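Local coordinates for lipoprotein signal peptidase (Staphylococcus aureus, PDB 6RYO), which removes signal peptides from bacterial prolipoproteins as an aspartic-type membrane endopeptidase of lipoprotein biosynthesis, at residues 26-31 with 110-115; 35-40 with 120-125. All blocks are in the same frame, centred on the assembly; numbering follows the deposited sequence.

In the fold
Contact 1 (26-31 with 110-115) and contact 2 (35-40 with 120-125) join the same two parts of the chain, contact 1 where helices 31-55 and 114-137 start, contact 2 one to two turns further along both. Their centres lie about 14 Å apart, and they meet where Ala110 CB packs on Ile120 CD1 at 3.9 Å. Contact 1 is peripheral, about 22 Å from the centre of the chain, and includes His26 of the zinc site; contact 2 is buried, about 10 Å from that centre. Neither includes the predicted active-site aspartates: the side chain of Ala125 in contact 2 is about 11 Å from that of Asp160.

Contact 1 (26-31 with 110-115); sequences HKKYFI and AQYNLF. With ZN (zinc ion), chain S; OLC ((2R)-2,3-dihydroxypropyl (9Z)-octadec-9-enoate), chain D.
Leu114 lies over one face of the Phe30 ring, the two side chains crossing at about a right angle. Its CB sits 4.1 Å from the centroid of the Phe30 ring and 17° off the normal, a CH-pi contact, while Leu114 CD1 reaches back to Phe30 CG at 3.6 Å. The leucine's chi1 of 176° swings CG away from the backbone N, and chi2 then turns CD1 to the ring. The other branch, CD2, meets the glycerol headgroup of a monoolein lipid. Further out, the extended Lys28 side chain passes the Tyr112 ring at a slant, with Lys28 CG 3.7 Å from Tyr112 CE1. Tyr29 and Gln111 lie side by side and point the same way, ring and amide planes 35° apart; Tyr29 CE1 and Gln111 CG are 3.7 Å apart, although the glutamine is poorly ordered. A nearly straight hydrogen bond from Tyr112 N, in the type II turn from Ala110 to Asn113, to Lys28 O (3.0 Å) uses a carbonyl lone pair. Lys28 O also accepts from Gln117 NE2, so two donors grip it. Two residues before Lys28, His26 lies clear of the turn and binds zinc through NE2. Gln117 OE1 accepts a hydrogen bond from Phe30 N, and Tyr29 OH bonds to Ile107 O, so the segment leading into helix 31-55 is tied to both helix 87-108 and helix 114-137.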
ATOM      1  N   HIS A  26     -26.942   3.007   7.524  1.00 36.86           N
ATOM      2  CA  HIS A  26     -26.885   3.449   6.133  1.00 30.69           C
ATOM      3  C   HIS A  26     -26.601   4.945   6.146  1.00 29.31           C
ATOM      4  O   HIS A  26     -27.517   5.756   6.312  1.00 31.88           O
ATOM      5  CB  HIS A  26     -28.183   3.138   5.398  1.00 29.62           C
ATOM      6  CG  HIS A  26     -28.586   1.699   5.466  1.00 30.76           C
ATOM      7  ND1 HIS A  26     -27.930   0.708   4.767  1.00 32.35           N
ATOM      8  CD2 HIS A  26     -29.580   1.084   6.146  1.00 29.47           C
ATOM      9  CE1 HIS A  26     -28.504  -0.456   5.015  1.00 32.77           C
ATOM     10  NE2 HIS A  26     -29.507  -0.256   5.850  1.00 26.75           N
ATOM     11  N   LYS A  27     -25.337   5.307   5.966  1.00 30.91           N
ATOM     12  CA  LYS A  27     -24.902   6.690   6.058  1.00 25.72           C
ATOM     13  C   LYS A  27     -24.415   7.177   4.702  1.00 31.92           C
ATOM     14  O   LYS A  27     -24.118   6.388   3.799  1.00 36.37           O
ATOM     15  CB  LYS A  27     -23.792   6.853   7.106  1.00 21.30           C
ATOM     16  CG  LYS A  27     -24.210   6.424   8.506  1.00 25.31           C
ATOM     17  CD  LYS A  27     -23.129   6.703   9.541  1.00 30.21           C
ATOM     18  CE  LYS A  27     -21.969   5.735   9.416  1.00 40.21           C
ATOM     19  NZ  LYS A  27     -20.987   5.911  10.525  1.00 48.44           N
ATOM     20  N   LYS A  28     -24.354   8.502   4.570  1.00 33.38           N
ATOM     21  CA  LYS A  28     -23.833   9.112   3.353  1.00 33.81           C
ATOM     22  C   LYS A  28     -22.348   8.813   3.189  1.00 31.97           C
ATOM     23  O   LYS A  28     -21.916   8.281   2.160  1.00 32.19           O
ATOM     24  CB  LYS A  28     -24.093  10.620   3.383  1.00 35.24           C
ATOM     25  CG  LYS A  28     -23.901  11.326   2.049  1.00 39.06           C
ATOM     26  CD  LYS A  28     -24.354  12.777   2.124  1.00 49.16           C
ATOM     27  CE  LYS A  28     -24.283  13.449   0.761  1.00 56.18           C
ATOM     28  NZ  LYS A  28     -24.773  14.857   0.796  1.00 60.33           N
ATOM     29  N   TYR A  29     -21.550   9.149   4.201  1.00 28.36           N
ATOM     30  CA  TYR A  29     -20.125   8.842   4.224  1.00 31.09           C
ATOM     31  C   TYR A  29     -19.821   8.041   5.481  1.00 32.92           C
ATOM     32  O   TYR A  29     -20.021   8.534   6.596  1.00 37.47           O
ATOM     33  CB  TYR A  29     -19.279  10.116   4.189  1.00 36.67           C
ATOM     34  CG  TYR A  29     -19.572  11.021   3.018  1.00 41.47           C
ATOM     35  CD1 TYR A  29     -19.249  10.640   1.724  1.00 42.44           C
ATOM     36  CD2 TYR A  29     -20.157  12.265   3.212  1.00 41.22           C
ATOM     37  CE1 TYR A  29     -19.511  11.467   0.652  1.00 39.86           C
ATOM     38  CE2 TYR A  29     -20.422  13.100   2.147  1.00 41.51           C
ATOM     39  CZ  TYR A  29     -20.097  12.695   0.869  1.00 43.59           C
ATOM     40  OH  TYR A  29     -20.357  13.523  -0.197  1.00 50.65           O
ATOM     41  N   PHE A  30     -19.338   6.812   5.299  1.00 31.37           N
ATOM     42  CA  PHE A  30     -18.912   5.963   6.414  1.00 29.36           C
ATOM     43  C   PHE A  30     -17.510   6.389   6.858  1.00 32.95           C
ATOM     44  O   PHE A  30     -16.523   5.661   6.727  1.00 33.32           O
ATOM     45  CB  PHE A  30     -18.948   4.493   6.016  1.00 25.43           C
ATOM     46  CG  PHE A  30     -20.334   3.957   5.766  1.00 24.08           C
ATOM     47  CD1 PHE A  30     -20.968   4.170   4.554  1.00 19.97           C
ATOM     48  CD2 PHE A  30     -20.993   3.226   6.742  1.00 19.61           C
ATOM     49  CE1 PHE A  30     -22.238   3.672   4.321  1.00 17.96           C
ATOM     50  CE2 PHE A  30     -22.266   2.725   6.514  1.00 14.97           C
ATOM     51  CZ  PHE A  30     -22.888   2.951   5.301  1.00 14.97           C
ATOM     52  N   ILE A  31     -17.440   7.604   7.405  1.00 35.73           N
ATOM     53  CA  ILE A  31     -16.151   8.167   7.799  1.00 40.77           C
ATOM     54  C   ILE A  31     -15.563   7.405   8.984  1.00 39.05           C
ATOM     55  O   ILE A  31     -14.343   7.224   9.075  1.00 40.17           O
ATOM     56  CB  ILE A  31     -16.300   9.670   8.098  1.00 47.79           C
ATOM     57  CG1 ILE A  31     -14.970  10.266   8.566  1.00 47.97           C
ATOM     58  CG2 ILE A  31     -17.392   9.905   9.127  1.00 53.19           C
ATOM     59  CD1 ILE A  31     -15.029  11.750   8.852  1.00 51.04           C
ATOM     60  N   ALA A 110     -18.661   8.119  -4.187  1.00 46.68           N
ATOM     61  CA  ALA A 110     -18.691   6.996  -3.258  1.00 49.59           C
ATOM     62  C   ALA A 110     -19.766   7.155  -2.189  1.00 55.48           C
ATOM     63  O   ALA A 110     -19.712   6.477  -1.158  1.00 59.51           O
ATOM     64  CB  ALA A 110     -17.321   6.805  -2.609  1.00 49.50           C
ATOM     65  N   GLN A 111     -20.743   8.029  -2.416  1.00 54.77           N
ATOM     66  CA  GLN A 111     -21.793   8.247  -1.430  1.00 50.49           C
ATOM     67  C   GLN A 111     -22.677   7.013  -1.305  1.00 43.14           C
ATOM     68  O   GLN A 111     -22.974   6.338  -2.293  1.00 38.72           O
ATOM     69  CB  GLN A 111     -22.641   9.456  -1.816  1.00 58.41           C
ATOM     70  CG  GLN A 111     -21.839  10.697  -2.147  1.00 68.06           C
ATOM     71  CD  GLN A 111     -22.257  11.309  -3.466  1.00 76.42           C
ATOM     72  OE1 GLN A 111     -22.594  10.595  -4.412  1.00 78.43           O
ATOM     73  NE2 GLN A 111     -22.249  12.635  -3.536  1.00 79.77           N
ATOM     74  N   TYR A 112     -23.091   6.721  -0.073  1.00 46.20           N
ATOM     75  CA  TYR A 112     -23.969   5.607   0.275  1.00 47.80           C
ATOM     76  C   TYR A 112     -23.415   4.255  -0.160  1.00 44.40           C
ATOM     77  O   TYR A 112     -24.158   3.265  -0.190  1.00 48.61           O
ATOM     78  CB  TYR A 112     -25.378   5.792  -0.305  1.00 53.01           C
ATOM     79  CG  TYR A 112     -25.906   7.203  -0.210  1.00 53.48           C
ATOM     80  CD1 TYR A 112     -26.241   7.761   1.016  1.00 52.94           C
ATOM     81  CD2 TYR A 112     -26.079   7.974  -1.349  1.00 53.17           C
ATOM     82  CE1 TYR A 112     -26.728   9.051   1.105  1.00 53.72           C
ATOM     83  CE2 TYR A 112     -26.565   9.263  -1.273  1.00 53.78           C
ATOM     84  CZ  TYR A 112     -26.888   9.798  -0.044  1.00 56.12           C
ATOM     85  OH  TYR A 112     -27.373  11.082   0.035  1.00 60.74           O
ATOM     86  N   ASN A 113     -22.132   4.181  -0.502  1.00 37.28           N
ATOM     87  CA  ASN A 113     -21.506   2.969  -1.022  1.00 34.99           C
ATOM     88  C   ASN A 113     -20.348   2.615  -0.093  1.00 34.29           C
ATOM     89  O   ASN A 113     -19.224   3.082  -0.287  1.00 38.50           O
ATOM     90  CB  ASN A 113     -21.043   3.181  -2.467  1.00 35.77           C
ATOM     91  CG  ASN A 113     -20.668   1.887  -3.161  1.00 41.49           C
ATOM     92  OD1 ASN A 113     -20.197   0.942  -2.529  1.00 41.90           O
ATOM     93  ND2 ASN A 113     -20.871   1.841  -4.471  1.00 47.11           N
ATOM     94  N   LEU A 114     -20.628   1.789   0.922  1.00 30.21           N
ATOM     95  CA  LEU A 114     -19.581   1.388   1.858  1.00 25.01           C
ATOM     96  C   LEU A 114     -18.489   0.583   1.162  1.00 26.65           C
ATOM     97  O   LEU A 114     -17.307   0.706   1.502  1.00 27.92           O
ATOM     98  CB  LEU A 114     -20.186   0.586   3.010  1.00 22.25           C
ATOM     99  CG  LEU A 114     -19.213  -0.000   4.035  1.00 20.65           C
ATOM    100  CD1 LEU A 114     -18.387   1.101   4.676  1.00 19.97           C
ATOM    101  CD2 LEU A 114     -19.964  -0.795   5.096  1.00 22.86           C
ATOM    102  N   PHE A 115     -18.868  -0.248   0.188  1.00 27.68           N
ATOM    103  CA  PHE A 115     -17.899  -1.099  -0.498  1.00 21.76           C
ATOM    104  C   PHE A 115     -16.794  -0.275  -1.149  1.00 23.12           C
ATOM    105  O   PHE A 115     -15.604  -0.571  -0.986  1.00 23.78           O
ATOM    106  CB  PHE A 115     -18.610  -1.964  -1.541  1.00 21.07           C
ATOM    107  CG  PHE A 115     -17.686  -2.838  -2.337  1.00 22.16           C
ATOM    108  CD1 PHE A 115     -17.233  -2.436  -3.584  1.00 27.88           C
ATOM    109  CD2 PHE A 115     -17.273  -4.064  -1.843  1.00 19.51           C
ATOM    110  CE1 PHE A 115     -16.384  -3.239  -4.320  1.00 25.77           C
ATOM    111  CE2 PHE A 115     -16.425  -4.871  -2.573  1.00 19.36           C
ATOM    112  CZ  PHE A 115     -15.980  -4.459  -3.814  1.00 21.73           C
TER
HETATM  113 ZN    ZN S 217     -30.720  -1.901   6.166  1.00 37.00          ZN
HETATM  114  C10 OLC D 202      -5.691 -11.325   2.843  1.00 62.61           C
HETATM  115  C9  OLC D 202      -6.588 -10.416   3.167  1.00 61.34           C
HETATM  116  C11 OLC D 202      -6.015 -12.381   1.788  1.00 63.90           C
HETATM  117  C8  OLC D 202      -7.957 -10.422   2.490  1.00 59.92           C
HETATM  118  C24 OLC D 202     -19.057  -4.043   3.512  1.00 65.14           C
HETATM  119  C7  OLC D 202      -8.612  -9.049   2.626  1.00 58.81           C
HETATM  120  C6  OLC D 202      -9.796  -8.961   1.666  1.00 57.58           C
HETATM  121  C5  OLC D 202     -10.600  -7.699   1.964  1.00 54.02           C
HETATM  122  C4  OLC D 202     -12.005  -7.838   1.382  1.00 52.20           C
HETATM  123  C3  OLC D 202     -13.014  -7.325   2.407  1.00 49.79           C
HETATM  124  C2  OLC D 202     -14.373  -7.125   1.739  1.00 47.80           C
HETATM  125  C21 OLC D 202     -16.837  -4.866   2.731  1.00 48.63           C
HETATM  126  C1  OLC D 202     -14.806  -5.669   1.902  1.00 48.93           C
HETATM  127  C22 OLC D 202     -18.292  -4.640   2.337  1.00 59.21           C
HETATM  128  O19 OLC D 202     -14.031  -4.855   2.281  1.00 52.90           O
HETATM  129  O25 OLC D 202     -20.382  -3.811   3.124  1.00 69.41           O
HETATM  130  O23 OLC D 202     -18.345  -3.757   1.251  1.00 62.76           O
HETATM  131  O20 OLC D 202     -16.120  -5.294   1.610  1.00 46.15           O

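Contact 2 (35-40 with 120-125); sequences ILIAVF and ISLLFA. With OLC ((2R)-2,3-dihydroxypropyl (9Z)-octadec-9-enoate), chain E; OLC ((2R)-2,3-dihydroxypropyl (9Z)-octadec-9-enoate), chain F; OLC ((2R)-2,3-dihydroxypropyl (9Z)-octadec-9-enoate), chain C.
Helices 35-40 and 120-125 run in the same general direction, their axes 8.7 Å apart at closest approach and crossing at -36°. The backbones come nearest at Ala38 and Ala125, whose CA atoms are 4.8 Å apart. Two small residues permit this: the Ala125 methyl, CB, rests on Ala38 CA at 3.7 Å and also touches Ala38 CB. One turn earlier on the second helix, Ser121 CB faces Ile37 CG2 at 4.0 Å. The same isoleucine methyl touches Leu122 CD2, the two side chains crossing obliquely; it is turned there because CG2 stands opposite the backbone N, leaving CG1 (chi1 -78°) to carry CD1 toward the lipids. Ser121 and Ala125, four apart and both facing helix 31-55, form a small-xxx-small pattern; with the negative crossing angle this is consistent with right-handed small-residue packing of parallel membrane helices. The main partner of the Ser121 hydroxyl is Gln117 O of its own helix, with Ser34 O a second, weak one. Monoolein chains fill in around the helix pair: Ile37 CD1 lies 3.8 Å from C5 of one, and that chain's C10 reaches Leu122 CD2 at 3.6 Å. Another lipid packs over one face of the Phe124 ring and touches Ala38 CB. Leu122 also leans on Ile165 and Leu169 of helix 158-174, while Phe124 packs against Leu99 and Val103 of helix 87-108.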
ATOM      1  N   ILE A  35     -11.846   5.592   8.126  1.00 21.91           N
ATOM      2  CA  ILE A  35     -10.611   6.133   8.689  1.00 19.54           C
ATOM      3  C   ILE A  35      -9.886   5.082   9.525  1.00 27.27           C
ATOM      4  O   ILE A  35      -8.670   4.895   9.389  1.00 38.39           O
ATOM      5  CB  ILE A  35     -10.905   7.405   9.503  1.00 21.98           C
ATOM      6  CG1 ILE A  35     -11.260   8.557   8.559  1.00 26.24           C
ATOM      7  CG2 ILE A  35      -9.721   7.763  10.390  1.00 23.73           C
ATOM      8  CD1 ILE A  35     -11.382   9.892   9.244  1.00 29.44           C
ATOM      9  N   LEU A  36     -10.611   4.376  10.398  1.00 28.98           N
ATOM     10  CA  LEU A  36      -9.952   3.373  11.229  1.00 34.71           C
ATOM     11  C   LEU A  36      -9.503   2.164  10.418  1.00 34.09           C
ATOM     12  O   LEU A  36      -8.599   1.443  10.853  1.00 38.18           O
ATOM     13  CB  LEU A  36     -10.861   2.944  12.390  1.00 39.99           C
ATOM     14  CG  LEU A  36     -12.150   2.141  12.203  1.00 46.83           C
ATOM     15  CD1 LEU A  36     -11.864   0.655  12.199  1.00 49.76           C
ATOM     16  CD2 LEU A  36     -13.138   2.477  13.308  1.00 50.03           C
ATOM     17  N   ILE A  37     -10.109   1.925   9.253  1.00 31.81           N
ATOM     18  CA  ILE A  37      -9.521   0.989   8.300  1.00 27.51           C
ATOM     19  C   ILE A  37      -8.172   1.515   7.827  1.00 23.60           C
ATOM     20  O   ILE A  37      -7.166   0.798   7.833  1.00 22.68           O
ATOM     21  CB  ILE A  37     -10.479   0.740   7.120  1.00 30.55           C
ATOM     22  CG1 ILE A  37     -11.586  -0.233   7.526  1.00 29.58           C
ATOM     23  CG2 ILE A  37      -9.721   0.207   5.916  1.00 32.45           C
ATOM     24  CD1 ILE A  37     -12.543  -0.579   6.405  1.00 26.47           C
ATOM     25  N   ALA A  38      -8.132   2.788   7.427  1.00 26.32           N
ATOM     26  CA  ALA A  38      -6.868   3.405   7.043  1.00 23.02           C
ATOM     27  C   ALA A  38      -5.912   3.485   8.227  1.00 24.90           C
ATOM     28  O   ALA A  38      -4.695   3.344   8.060  1.00 29.66           O
ATOM     29  CB  ALA A  38      -7.119   4.796   6.458  1.00 20.69           C
ATOM     30  N   VAL A  39      -6.442   3.708   9.430  1.00 22.51           N
ATOM     31  CA  VAL A  39      -5.592   3.761  10.617  1.00 20.71           C
ATOM     32  C   VAL A  39      -4.954   2.402  10.877  1.00 21.21           C
ATOM     33  O   VAL A  39      -3.737   2.296  11.064  1.00 22.54           O
ATOM     34  CB  VAL A  39      -6.396   4.251  11.835  1.00 24.45           C
ATOM     35  CG1 VAL A  39      -5.652   3.938  13.123  1.00 22.55           C
ATOM     36  CG2 VAL A  39      -6.659   5.745  11.727  1.00 25.53           C
ATOM     37  N   PHE A  40      -5.763   1.338  10.880  1.00 24.42           N
ATOM     38  CA  PHE A  40      -5.237   0.009  11.177  1.00 26.82           C
ATOM     39  C   PHE A  40      -4.249  -0.465  10.117  1.00 29.99           C
ATOM     40  O   PHE A  40      -3.287  -1.168  10.442  1.00 31.70           O
ATOM     41  CB  PHE A  40      -6.383  -0.996  11.324  1.00 29.13           C
ATOM     42  CG  PHE A  40      -6.891  -1.136  12.733  1.00 30.55           C
ATOM     43  CD1 PHE A  40      -6.141  -1.800  13.691  1.00 30.20           C
ATOM     44  CD2 PHE A  40      -8.121  -0.614  13.099  1.00 31.13           C
ATOM     45  CE1 PHE A  40      -6.605  -1.933  14.988  1.00 30.64           C
ATOM     46  CE2 PHE A  40      -8.590  -0.744  14.393  1.00 32.29           C
ATOM     47  CZ  PHE A  40      -7.832  -1.405  15.338  1.00 32.70           C
ATOM     48  N   ILE A 120     -11.494   2.677  -1.431  1.00 16.59           N
ATOM     49  CA  ILE A 120     -10.732   3.923  -1.476  1.00 18.55           C
ATOM     50  C   ILE A 120      -9.830   4.039  -0.253  1.00 20.58           C
ATOM     51  O   ILE A 120      -8.680   4.486  -0.349  1.00 27.87           O
ATOM     52  CB  ILE A 120     -11.686   5.126  -1.600  1.00 23.47           C
ATOM     53  CG1 ILE A 120     -12.475   5.050  -2.909  1.00 22.39           C
ATOM     54  CG2 ILE A 120     -10.917   6.433  -1.517  1.00 26.14           C
ATOM     55  CD1 ILE A 120     -13.504   6.145  -3.065  1.00 26.03           C
ATOM     56  N   SER A 121     -10.334   3.633   0.916  1.00 18.73           N
ATOM     57  CA  SER A 121      -9.517   3.640   2.126  1.00 19.59           C
ATOM     58  C   SER A 121      -8.306   2.728   1.975  1.00 26.59           C
ATOM     59  O   SER A 121      -7.185   3.097   2.351  1.00 33.27           O
ATOM     60  CB  SER A 121     -10.361   3.218   3.328  1.00 20.01           C
ATOM     61  OG  SER A 121     -11.496   4.052   3.462  1.00 28.83           O
ATOM     62  N   LEU A 122      -8.518   1.521   1.443  1.00 23.98           N
ATOM     63  CA  LEU A 122      -7.402   0.616   1.193  1.00 21.06           C
ATOM     64  C   LEU A 122      -6.412   1.222   0.209  1.00 20.10           C
ATOM     65  O   LEU A 122      -5.193   1.060   0.360  1.00 22.83           O
ATOM     66  CB  LEU A 122      -7.919  -0.726   0.677  1.00 20.84           C
ATOM     67  CG  LEU A 122      -8.736  -1.547   1.676  1.00 22.87           C
ATOM     68  CD1 LEU A 122      -9.158  -2.875   1.065  1.00 21.99           C
ATOM     69  CD2 LEU A 122      -7.937  -1.766   2.953  1.00 20.46           C
ATOM     70  N   LEU A 123      -6.917   1.914  -0.816  1.00 15.98           N
ATOM     71  CA  LEU A 123      -6.032   2.624  -1.734  1.00 13.71           C
ATOM     72  C   LEU A 123      -5.341   3.790  -1.039  1.00 23.08           C
ATOM     73  O   LEU A 123      -4.138   4.010  -1.228  1.00 29.85           O
ATOM     74  CB  LEU A 123      -6.818   3.117  -2.948  1.00 10.72           C
ATOM     75  CG  LEU A 123      -7.514   2.075  -3.830  1.00 14.81           C
ATOM     76  CD1 LEU A 123      -8.382   2.755  -4.881  1.00 19.37           C
ATOM     77  CD2 LEU A 123      -6.496   1.172  -4.489  1.00 15.79           C
ATOM     78  N   PHE A 124      -6.084   4.549  -0.230  1.00 20.62           N
ATOM     79  CA  PHE A 124      -5.501   5.698   0.456  1.00 21.37           C
ATOM     80  C   PHE A 124      -4.446   5.255   1.463  1.00 21.58           C
ATOM     81  O   PHE A 124      -3.348   5.822   1.513  1.00 25.90           O
ATOM     82  CB  PHE A 124      -6.598   6.510   1.148  1.00 16.94           C
ATOM     83  CG  PHE A 124      -6.141   7.857   1.646  1.00 18.06           C
ATOM     84  CD1 PHE A 124      -5.434   7.976   2.833  1.00 19.85           C
ATOM     85  CD2 PHE A 124      -6.435   9.006   0.932  1.00 22.46           C
ATOM     86  CE1 PHE A 124      -5.018   9.214   3.289  1.00 21.37           C
ATOM     87  CE2 PHE A 124      -6.024  10.246   1.382  1.00 27.28           C
ATOM     88  CZ  PHE A 124      -5.315  10.350   2.562  1.00 24.50           C
ATOM     89  N   ALA A 125      -4.766   4.245   2.277  1.00 17.47           N
ATOM     90  CA  ALA A 125      -3.831   3.799   3.307  1.00 14.93           C
ATOM     91  C   ALA A 125      -2.573   3.198   2.693  1.00 18.56           C
ATOM     92  O   ALA A 125      -1.460   3.445   3.173  1.00 18.20           O
ATOM     93  CB  ALA A 125      -4.511   2.786   4.228  1.00 17.12           C
TER
HETATM   94  C10 OLC E 203      -1.100   6.634  12.604  1.00 40.93           C
HETATM   95  C9  OLC E 203      -1.672   6.820  11.433  1.00 45.99           C
HETATM   96  C11 OLC E 203      -1.708   7.258  13.859  1.00 36.27           C
HETATM   97  C8  OLC E 203      -2.940   7.662  11.328  1.00 51.10           C
HETATM   98  C24 OLC E 203     -11.965   9.524   3.179  1.00 66.21           C
HETATM   99  C12 OLC E 203      -0.830   6.920  15.060  1.00 35.20           C
HETATM  100  C7  OLC E 203      -3.169   8.045   9.868  1.00 53.85           C
HETATM  101  C6  OLC E 203      -3.888   6.907   9.147  1.00 55.09           C
HETATM  102  C5  OLC E 203      -4.694   7.487   7.989  1.00 54.74           C
HETATM  103  C4  OLC E 203      -5.766   8.422   8.546  1.00 55.91           C
HETATM  104  C3  OLC E 203      -6.309   9.310   7.428  1.00 58.50           C
HETATM  105  C2  OLC E 203      -6.815   8.435   6.283  1.00 62.48           C
HETATM  106  C21 OLC E 203      -9.596   9.270   3.878  1.00 66.68           C
HETATM  107  C1  OLC E 203      -7.911   9.168   5.513  1.00 66.11           C
HETATM  108  C22 OLC E 203     -10.914   8.531   3.670  1.00 63.67           C
HETATM  109  O19 OLC E 203      -8.090  10.327   5.693  1.00 65.71           O
HETATM  110  O25 OLC E 203     -12.251  10.437   4.202  1.00 66.84           O
HETATM  111  O23 OLC E 203     -10.732   7.523   2.716  1.00 59.68           O
HETATM  112  O20 OLC E 203      -8.712   8.463   4.603  1.00 68.22           O
HETATM  113  C10 OLC F 204      -5.024  -6.536   8.863  1.00 56.04           C
HETATM  114  C9  OLC F 204      -6.067  -5.756   9.047  1.00 55.84           C
HETATM  115  C11 OLC F 204      -3.705  -5.959   8.352  1.00 54.91           C
HETATM  116  C8  OLC F 204      -5.982  -4.258   8.753  1.00 52.75           C
HETATM  117  C24 OLC F 204     -16.795  -0.404  13.044  1.00 55.88           C
HETATM  118  C12 OLC F 204      -2.600  -6.990   8.574  1.00 55.84           C
HETATM  119  C7  OLC F 204      -7.355  -3.595   8.882  1.00 49.94           C
HETATM  120  C13 OLC F 204      -1.236  -6.336   8.373  1.00 54.34           C
HETATM  121  C6  OLC F 204      -8.411  -4.601   9.339  1.00 42.97           C
HETATM  122  C14 OLC F 204      -0.238  -6.943   9.357  1.00 51.72           C
HETATM  123  C5  OLC F 204      -9.747  -3.893   9.543  1.00 36.72           C
HETATM  124  C4  OLC F 204      -9.772  -3.241  10.922  1.00 31.09           C
HETATM  125  C3  OLC F 204     -11.203  -3.239  11.449  1.00 30.71           C
HETATM  126  C2  OLC F 204     -12.105  -2.451  10.500  1.00 33.63           C
HETATM  127  C21 OLC F 204     -15.512  -1.361  11.121  1.00 44.22           C
HETATM  128  C1  OLC F 204     -13.558  -2.641  10.919  1.00 38.48           C
HETATM  129  C22 OLC F 204     -16.567  -1.648  12.189  1.00 53.68           C
HETATM  130  O19 OLC F 204     -14.120  -3.651  10.656  1.00 45.99           O
HETATM  131  O25 OLC F 204     -18.165  -0.122  13.126  1.00 59.05           O
HETATM  132  O23 OLC F 204     -17.768  -2.017  11.569  1.00 60.11           O
HETATM  133  O20 OLC F 204     -14.235  -1.637  11.622  1.00 39.92           O
HETATM  134  C18 OLC C 201       0.051  -9.688   4.470  1.00 49.09           C
HETATM  135  C10 OLC C 201      -6.594  -5.024   3.753  1.00 56.68           C
HETATM  136  C9  OLC C 201      -7.834  -5.233   4.145  1.00 59.77           C
HETATM  137  C17 OLC C 201      -0.745  -8.834   3.487  1.00 48.44           C
HETATM  138  C11 OLC C 201      -5.528  -4.590   4.757  1.00 49.32           C
HETATM  139  C8  OLC C 201      -8.227  -5.044   5.610  1.00 56.50           C
HETATM  140  C24 OLC C 201     -20.125  -4.954   6.836  1.00 72.23           C
HETATM  141  C16 OLC C 201      -2.232  -9.009   3.777  1.00 51.78           C
HETATM  142  C12 OLC C 201      -4.142  -4.863   4.178  1.00 40.61           C
HETATM  143  C7  OLC C 201      -9.524  -5.799   5.903  1.00 53.81           C
HETATM  144  C15 OLC C 201      -2.580  -8.222   5.037  1.00 54.72           C
HETATM  145  C13 OLC C 201      -3.937  -6.372   4.085  1.00 43.69           C
HETATM  146  C6  OLC C 201     -10.697  -5.130   5.188  1.00 50.11           C
HETATM  147  C14 OLC C 201      -2.593  -6.732   4.712  1.00 50.34           C
HETATM  148  C5  OLC C 201     -11.414  -4.177   6.142  1.00 50.29           C
HETATM  149  C4  OLC C 201     -12.580  -4.895   6.821  1.00 50.27           C
HETATM  150  C3  OLC C 201     -13.899  -4.315   6.311  1.00 52.38           C
HETATM  151  C2  OLC C 201     -14.806  -3.988   7.497  1.00 57.57           C
HETATM  152  C21 OLC C 201     -17.903  -4.566   7.898  1.00 70.11           C
HETATM  153  C1  OLC C 201     -16.109  -3.380   6.985  1.00 63.76           C
HETATM  154  C22 OLC C 201     -19.402  -4.306   8.015  1.00 74.07           C
HETATM  155  O19 OLC C 201     -16.167  -2.942   5.886  1.00 66.43           O
HETATM  156  O25 OLC C 201     -21.391  -4.371   6.697  1.00 69.87           O
HETATM  157  O23 OLC C 201     -19.880  -4.842   9.217  1.00 78.00           O
HETATM  158  O20 OLC C 201     -17.238  -3.340   7.812  1.00 66.06           O